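Local coordinates for type 4 fimbrial biogenesis protein PilY1 (Pseudomonas aeruginosa, PDB 3HX6) that binds calcium, primes type IV pilus assembly, supports twitching motility and host-cell adhesion, and probably regulates pilus retraction, at residues A[249-254]-A[278-283]; A[265-270]-A[377-382]. The protein carries 3 engineered substitutions. All blocks are in the same frame, centred on the assembly; numbering follows the deposited sequence.

Contact 1. Residues A[249-254]-A[278-283]; sequences NGLSSP and WRFDLI
Leu251 holds CG opposite its backbone N (chi1 -166°), while Trp278 and Phe280 both turn CG opposite their own carbonyl carbons, and these torsions bring the leucine's two methyls to the two aromatic rings. The contact lies within one four-stranded antiparallel blade of the PilY1 beta-propeller, in the C-terminal domain of the protein. Its segments belong to strands 251-257 and 276-281, which are not neighbours in the blade: strand 267-272 runs between them, and the CA atoms of Leu251 and Trp278 stay 8.9 Å apart. The meeting is therefore made by side chains reaching past the intervening strand on one face of the sheet.

Leu251 divides its branches between the rings. CD1 lies 3.7 Å from CD1 of Trp278, on the pyrrole part of the indole, and the two side chains approach at a slant. CD2 reaches the far end of the other ring, 3.8 Å from CZ of Phe280, with the leucine and phenylalanine extending from opposite directions. Since Trp278 and Phe280 are two residues apart in a strand, they project from the same face, and one leucine serves both. All three residues are buried; Ala270 and Leu225 also pack on Leu251, Leu225 belonging to the adjacent blade.

Polar groups flank this apolar centre. Trp278 NE1 and Asn249 ND2 both bond to Asp272 OD1, so one carboxylate oxygen ties the indole N-H to the side-chain amide of Asn249. Arg279, between the two aromatic residues, projects from the opposite face; its NH1 pairs with Asp373, whereas its NH2 meets the syn side of Asp281 OD2 at 3.0 Å, with the carboxylate oxygen tilted 28° from the guanidinium plane.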
loop_
_atom_site.group_PDB
_atom_site.type_symbol
_atom_site.label_atom_id
_atom_site.label_comp_id
_atom_site.label_asym_id
_atom_site.label_seq_id
_atom_site.Cartn_x
_atom_site.Cartn_y
_atom_site.Cartn_z
ATOM N N ASN A 249 -5.897 -6.799 41.621
ATOM C CA ASN A 249 -6.433 -6.848 40.267
ATOM C C ASN A 249 -6.254 -5.485 39.604
ATOM O O ASN A 249 -5.924 -4.497 40.261
ATOM C CB ASN A 249 -7.920 -7.232 40.260
ATOM C CG ASN A 249 -8.356 -7.845 38.926
ATOM O OD1 ASN A 249 -7.550 -7.981 38.005
ATOM N ND2 ASN A 249 -9.633 -8.222 38.822
ATOM N N GLY A 250 -6.476 -5.455 38.295
ATOM C CA GLY A 250 -6.345 -4.242 37.511
ATOM C C GLY A 250 -6.779 -4.626 36.110
ATOM O O GLY A 250 -6.477 -5.734 35.659
ATOM N N LEU A 251 -7.496 -3.747 35.419
ATOM C CA LEU A 251 -7.952 -4.075 34.075
ATOM C C LEU A 251 -6.907 -3.666 33.040
ATOM O O LEU A 251 -6.321 -2.596 33.141
ATOM C CB LEU A 251 -9.280 -3.379 33.771
ATOM C CG LEU A 251 -9.982 -3.928 32.527
ATOM C CD1 LEU A 251 -10.410 -5.373 32.806
ATOM C CD2 LEU A 251 -11.191 -3.079 32.181
ATOM N N SER A 252 -6.693 -4.515 32.038
ATOM C CA SER A 252 -5.699 -4.241 31.003
ATOM C C SER A 252 -6.275 -3.617 29.733
ATOM O O SER A 252 -7.415 -3.145 29.726
ATOM C CB SER A 252 -4.953 -5.530 30.657
ATOM O OG SER A 252 -4.349 -6.075 31.821
ATOM N N SER A 253 -5.479 -3.633 28.662
ATOM C CA SER A 253 -5.858 -3.052 27.376
ATOM C C SER A 253 -7.140 -3.629 26.794
ATOM O O SER A 253 -7.263 -4.837 26.597
ATOM C CB SER A 253 -4.725 -3.244 26.363
ATOM O OG SER A 253 -3.473 -2.904 26.930
ATOM N N PRO A 254 -8.118 -2.763 26.491
ATOM C CA PRO A 254 -9.364 -3.293 25.927
ATOM C C PRO A 254 -9.342 -3.360 24.409
ATOM O O PRO A 254 -8.530 -2.694 23.756
ATOM C CB PRO A 254 -10.406 -2.296 26.414
ATOM C CG PRO A 254 -9.647 -0.996 26.327
ATOM C CD PRO A 254 -8.276 -1.354 26.897
ATOM N N TRP A 278 -12.922 -10.049 30.447
ATOM C CA TRP A 278 -14.226 -9.421 30.591
ATOM C C TRP A 278 -14.794 -8.843 29.310
ATOM O O TRP A 278 -14.051 -8.455 28.418
ATOM C CB TRP A 278 -14.152 -8.270 31.601
ATOM C CG TRP A 278 -13.611 -8.644 32.936
ATOM C CD1 TRP A 278 -12.330 -8.484 33.380
ATOM C CD2 TRP A 278 -14.336 -9.260 34.004
ATOM N NE1 TRP A 278 -12.211 -8.963 34.669
ATOM C CE2 TRP A 278 -13.428 -9.446 35.074
ATOM C CE3 TRP A 278 -15.669 -9.674 34.162
ATOM C CZ2 TRP A 278 -13.810 -10.030 36.289
ATOM C CZ3 TRP A 278 -16.052 -10.255 35.374
ATOM C CH2 TRP A 278 -15.122 -10.426 36.422
ATOM N N ARG A 279 -16.120 -8.813 29.219
ATOM C CA ARG A 279 -16.763 -8.163 28.092
ATOM C C ARG A 279 -17.666 -7.125 28.735
ATOM O O ARG A 279 -18.193 -7.336 29.836
ATOM C CB ARG A 279 -17.610 -9.100 27.235
ATOM C CG ARG A 279 -17.934 -8.442 25.884
ATOM C CD ARG A 279 -18.946 -9.217 25.054
ATOM N NE ARG A 279 -20.308 -9.043 25.546
ATOM C CZ ARG A 279 -21.368 -9.634 25.005
ATOM N NH1 ARG A 279 -21.219 -10.437 23.957
ATOM N NH2 ARG A 279 -22.578 -9.414 25.500
ATOM N N PHE A 280 -17.829 -6.002 28.052
ATOM C CA PHE A 280 -18.656 -4.916 28.538
ATOM C C PHE A 280 -19.619 -4.561 27.420
ATOM O O PHE A 280 -19.224 -4.505 26.258
ATOM C CB PHE A 280 -17.782 -3.700 28.866
ATOM C CG PHE A 280 -16.702 -3.976 29.887
ATOM C CD1 PHE A 280 -16.904 -3.679 31.229
ATOM C CD2 PHE A 280 -15.483 -4.537 29.498
ATOM C CE1 PHE A 280 -15.906 -3.933 32.180
ATOM C CE2 PHE A 280 -14.477 -4.799 30.436
ATOM C CZ PHE A 280 -14.690 -4.496 31.782
ATOM N N ASP A 281 -20.883 -4.352 27.769
ATOM C CA ASP A 281 -21.891 -3.974 26.794
ATOM C C ASP A 281 -21.861 -2.457 26.729
ATOM O O ASP A 281 -22.108 -1.788 27.735
ATOM C CB ASP A 281 -23.286 -4.420 27.241
ATOM C CG ASP A 281 -23.480 -5.930 27.174
ATOM O OD1 ASP A 281 -24.545 -6.404 27.627
ATOM O OD2 ASP A 281 -22.583 -6.641 26.673
ATOM N N LEU A 282 -21.545 -1.915 25.558
ATOM C CA LEU A 282 -21.506 -0.472 25.400
ATOM C C LEU A 282 -22.703 -0.040 24.562
ATOM O O LEU A 282 -22.583 0.795 23.670
ATOM C CB LEU A 282 -20.187 -0.026 24.745
ATOM C CG LEU A 282 -18.902 -0.455 25.476
ATOM C CD1 LEU A 282 -17.677 0.178 24.795
ATOM C CD2 LEU A 282 -18.971 -0.042 26.954
ATOM N N ILE A 283 -23.853 -0.641 24.857
ATOM C CA ILE A 283 -25.116 -0.332 24.181
ATOM C C ILE A 283 -26.205 -0.204 25.250
ATOM O O ILE A 283 -26.015 -0.631 26.390
ATOM C CB ILE A 283 -25.530 -1.441 23.184
ATOM C CG1 ILE A 283 -25.554 -2.793 23.897
ATOM C CG2 ILE A 283 -24.581 -1.457 21.990
ATOM C CD1 ILE A 283 -26.098 -3.920 23.050
#

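Contact 2. Residues A[265-270]-A[377-382]; sequences ADYAYA and KGEAAG. With CA (calcium ion), chain C.
Tyr267 reaches from a propeller blade to the loop 377-382, its hydroxyl oxygen accepting the backbone N-H of Gly378. The tyrosine begins the regular part of strand 267-272, at a classic beta bulge, where Asp266 and Tyr267 both face Ala257. Its CG is placed opposite the carbonyl carbon (chi1 -59°), and the ring projects toward the loop.

The close part of the contact is small. Gly378 N lies 2.8 Å from Tyr267 OH, at the ring edge and near its plane, although the N-H...O angle is only 134°. Gly378 is buried, with phi at +80°, a conformation that glycine adopts readily. Farther along the loop the link becomes indirect: a water accepts from Tyr267 OH and donates to Glu379 O. Lys377 marks the solvent side: it is exposed and its CB points away from the strand, while its backbone N is held within the loop by Glu379 OE1 at 2.8 Å, met from above the carboxylate plane.

Arg279 also makes a cation-pi contact with the Tyr267 ring. Asp266 turns to a calcium site shared with Asp258, Asn260, Asp262 and the carbonyl of Val264; its carboxylate binds in bidentate fashion, the calcium lying 2.7 Å from OD1 and 2.5 Å from OD2.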
loop_
_atom_site.group_PDB
_atom_site.type_symbol
_atom_site.label_atom_id
_atom_site.label_comp_id
_atom_site.label_asym_id
_atom_site.label_seq_id
_atom_site.Cartn_x
_atom_site.Cartn_y
_atom_site.Cartn_z
ATOM N N ALA A 265 -18.503 1.816 18.525
ATOM C CA ALA A 265 -18.214 0.650 19.357
ATOM C C ALA A 265 -19.449 0.102 20.068
ATOM O O ALA A 265 -20.219 0.852 20.671
ATOM C CB ALA A 265 -17.140 1.000 20.375
ATOM N N ASP A 266 -19.621 -1.217 20.011
ATOM C CA ASP A 266 -20.767 -1.864 20.641
ATOM C C ASP A 266 -20.413 -2.633 21.906
ATOM O O ASP A 266 -21.196 -2.655 22.856
ATOM C CB ASP A 266 -21.437 -2.795 19.642
ATOM C CG ASP A 266 -21.800 -2.085 18.358
ATOM O OD1 ASP A 266 -22.529 -1.072 18.430
ATOM O OD2 ASP A 266 -21.358 -2.539 17.284
ATOM N N TYR A 267 -19.240 -3.262 21.908
ATOM C CA TYR A 267 -18.756 -4.025 23.057
ATOM C C TYR A 267 -17.284 -3.716 23.266
ATOM O O TYR A 267 -16.614 -3.193 22.379
ATOM C CB TYR A 267 -18.843 -5.535 22.811
ATOM C CG TYR A 267 -20.213 -6.098 22.523
ATOM C CD1 TYR A 267 -21.166 -6.230 23.531
ATOM C CD2 TYR A 267 -20.536 -6.550 21.243
ATOM C CE1 TYR A 267 -22.406 -6.804 23.275
ATOM C CE2 TYR A 267 -21.769 -7.124 20.976
ATOM C CZ TYR A 267 -22.697 -7.249 21.992
ATOM O OH TYR A 267 -23.909 -7.821 21.716
ATOM N N ALA A 268 -16.782 -4.078 24.437
ATOM C CA ALA A 268 -15.378 -3.904 24.755
ATOM C C ALA A 268 -14.981 -5.199 25.443
ATOM O O ALA A 268 -15.759 -5.758 26.217
ATOM C CB ALA A 268 -15.172 -2.712 25.701
ATOM N N TYR A 269 -13.790 -5.691 25.128
ATOM C CA TYR A 269 -13.273 -6.909 25.735
ATOM C C TYR A 269 -11.932 -6.551 26.357
ATOM O O TYR A 269 -11.126 -5.850 25.747
ATOM C CB TYR A 269 -13.052 -8.003 24.689
ATOM C CG TYR A 269 -14.310 -8.548 24.054
ATOM C CD1 TYR A 269 -14.931 -7.883 22.996
ATOM C CD2 TYR A 269 -14.844 -9.765 24.471
ATOM C CE1 TYR A 269 -16.053 -8.431 22.355
ATOM C CE2 TYR A 269 -15.962 -10.318 23.846
ATOM C CZ TYR A 269 -16.558 -9.649 22.785
ATOM O OH TYR A 269 -17.634 -10.216 22.134
ATOM N N ALA A 270 -11.688 -7.030 27.569
ATOM C CA ALA A 270 -10.435 -6.729 28.240
ATOM C C ALA A 270 -10.107 -7.759 29.311
ATOM O O ALA A 270 -10.985 -8.203 30.048
ATOM C CB ALA A 270 -10.512 -5.323 28.870
ATOM N N LYS A 377 -24.715 -10.481 19.096
ATOM C CA LYS A 377 -25.682 -9.822 18.231
ATOM C C LYS A 377 -26.636 -8.948 19.034
ATOM O O LYS A 377 -27.794 -8.754 18.657
ATOM C CB LYS A 377 -26.463 -10.867 17.433
ATOM C CG LYS A 377 -26.689 -10.487 15.976
ATOM C CD LYS A 377 -26.819 -11.729 15.103
ATOM C CE LYS A 377 -28.042 -12.559 15.465
ATOM N NZ LYS A 377 -29.307 -11.892 15.049
ATOM N N GLY A 378 -26.141 -8.418 20.145
ATOM C CA GLY A 378 -26.956 -7.547 20.970
ATOM C C GLY A 378 -27.941 -8.236 21.898
ATOM O O GLY A 378 -28.791 -7.573 22.486
ATOM N N GLU A 379 -27.847 -9.556 22.029
ATOM C CA GLU A 379 -28.741 -10.277 22.931
ATOM C C GLU A 379 -28.488 -9.777 24.353
ATOM O O GLU A 379 -27.413 -9.252 24.648
ATOM C CB GLU A 379 -28.475 -11.788 22.874
ATOM C CG GLU A 379 -28.509 -12.378 21.473
ATOM C CD GLU A 379 -27.141 -12.438 20.821
ATOM O OE1 GLU A 379 -26.284 -11.586 21.137
ATOM O OE2 GLU A 379 -26.928 -13.334 19.978
ATOM N N ALA A 380 -29.474 -9.940 25.232
ATOM C CA ALA A 380 -29.323 -9.510 26.617
ATOM C C ALA A 380 -28.074 -10.145 27.224
ATOM O O ALA A 380 -27.359 -9.507 27.992
ATOM C CB ALA A 380 -30.562 -9.896 27.430
ATOM N N ALA A 381 -27.818 -11.405 26.879
ATOM C CA ALA A 381 -26.651 -12.118 27.385
ATOM C C ALA A 381 -26.500 -11.928 28.890
ATOM O O ALA A 381 -25.486 -11.404 29.356
ATOM C CB ALA A 381 -25.388 -11.628 26.672
ATOM N N GLY A 382 -27.506 -12.363 29.641
ATOM C CA GLY A 382 -27.474 -12.224 31.086
ATOM C C GLY A 382 -26.395 -13.072 31.725
ATOM O O GLY A 382 -26.034 -12.873 32.887
HETATM CA CA CA C . -21.655 -0.455 15.995
HETATM O O HOH W 1 -24.839 -9.426 23.482
HETATM O O HOH W 2 -23.586 0.936 16.329
#

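Overall arrangement
Both contacts use the same propeller blade but lie at different depths. Contact 1 is wholly buried and apolar, joining strands 251-257 and 276-281; contact 2 is partly buried and polar, tying strand 267-272 to a loop that follows strand 367-373, in the next sheet along the chain. Strand 267-272 connects them: Trp278 N and Phe280 N probably bond to the carbonyl oxygens of Ala270 and Ala268, and the contact centres are 11 Å apart. Arg279 CD packs 3.3 Å from Tyr269 CZ. The calcium belongs with contact 2, about 14 Å from the side chain of Phe280.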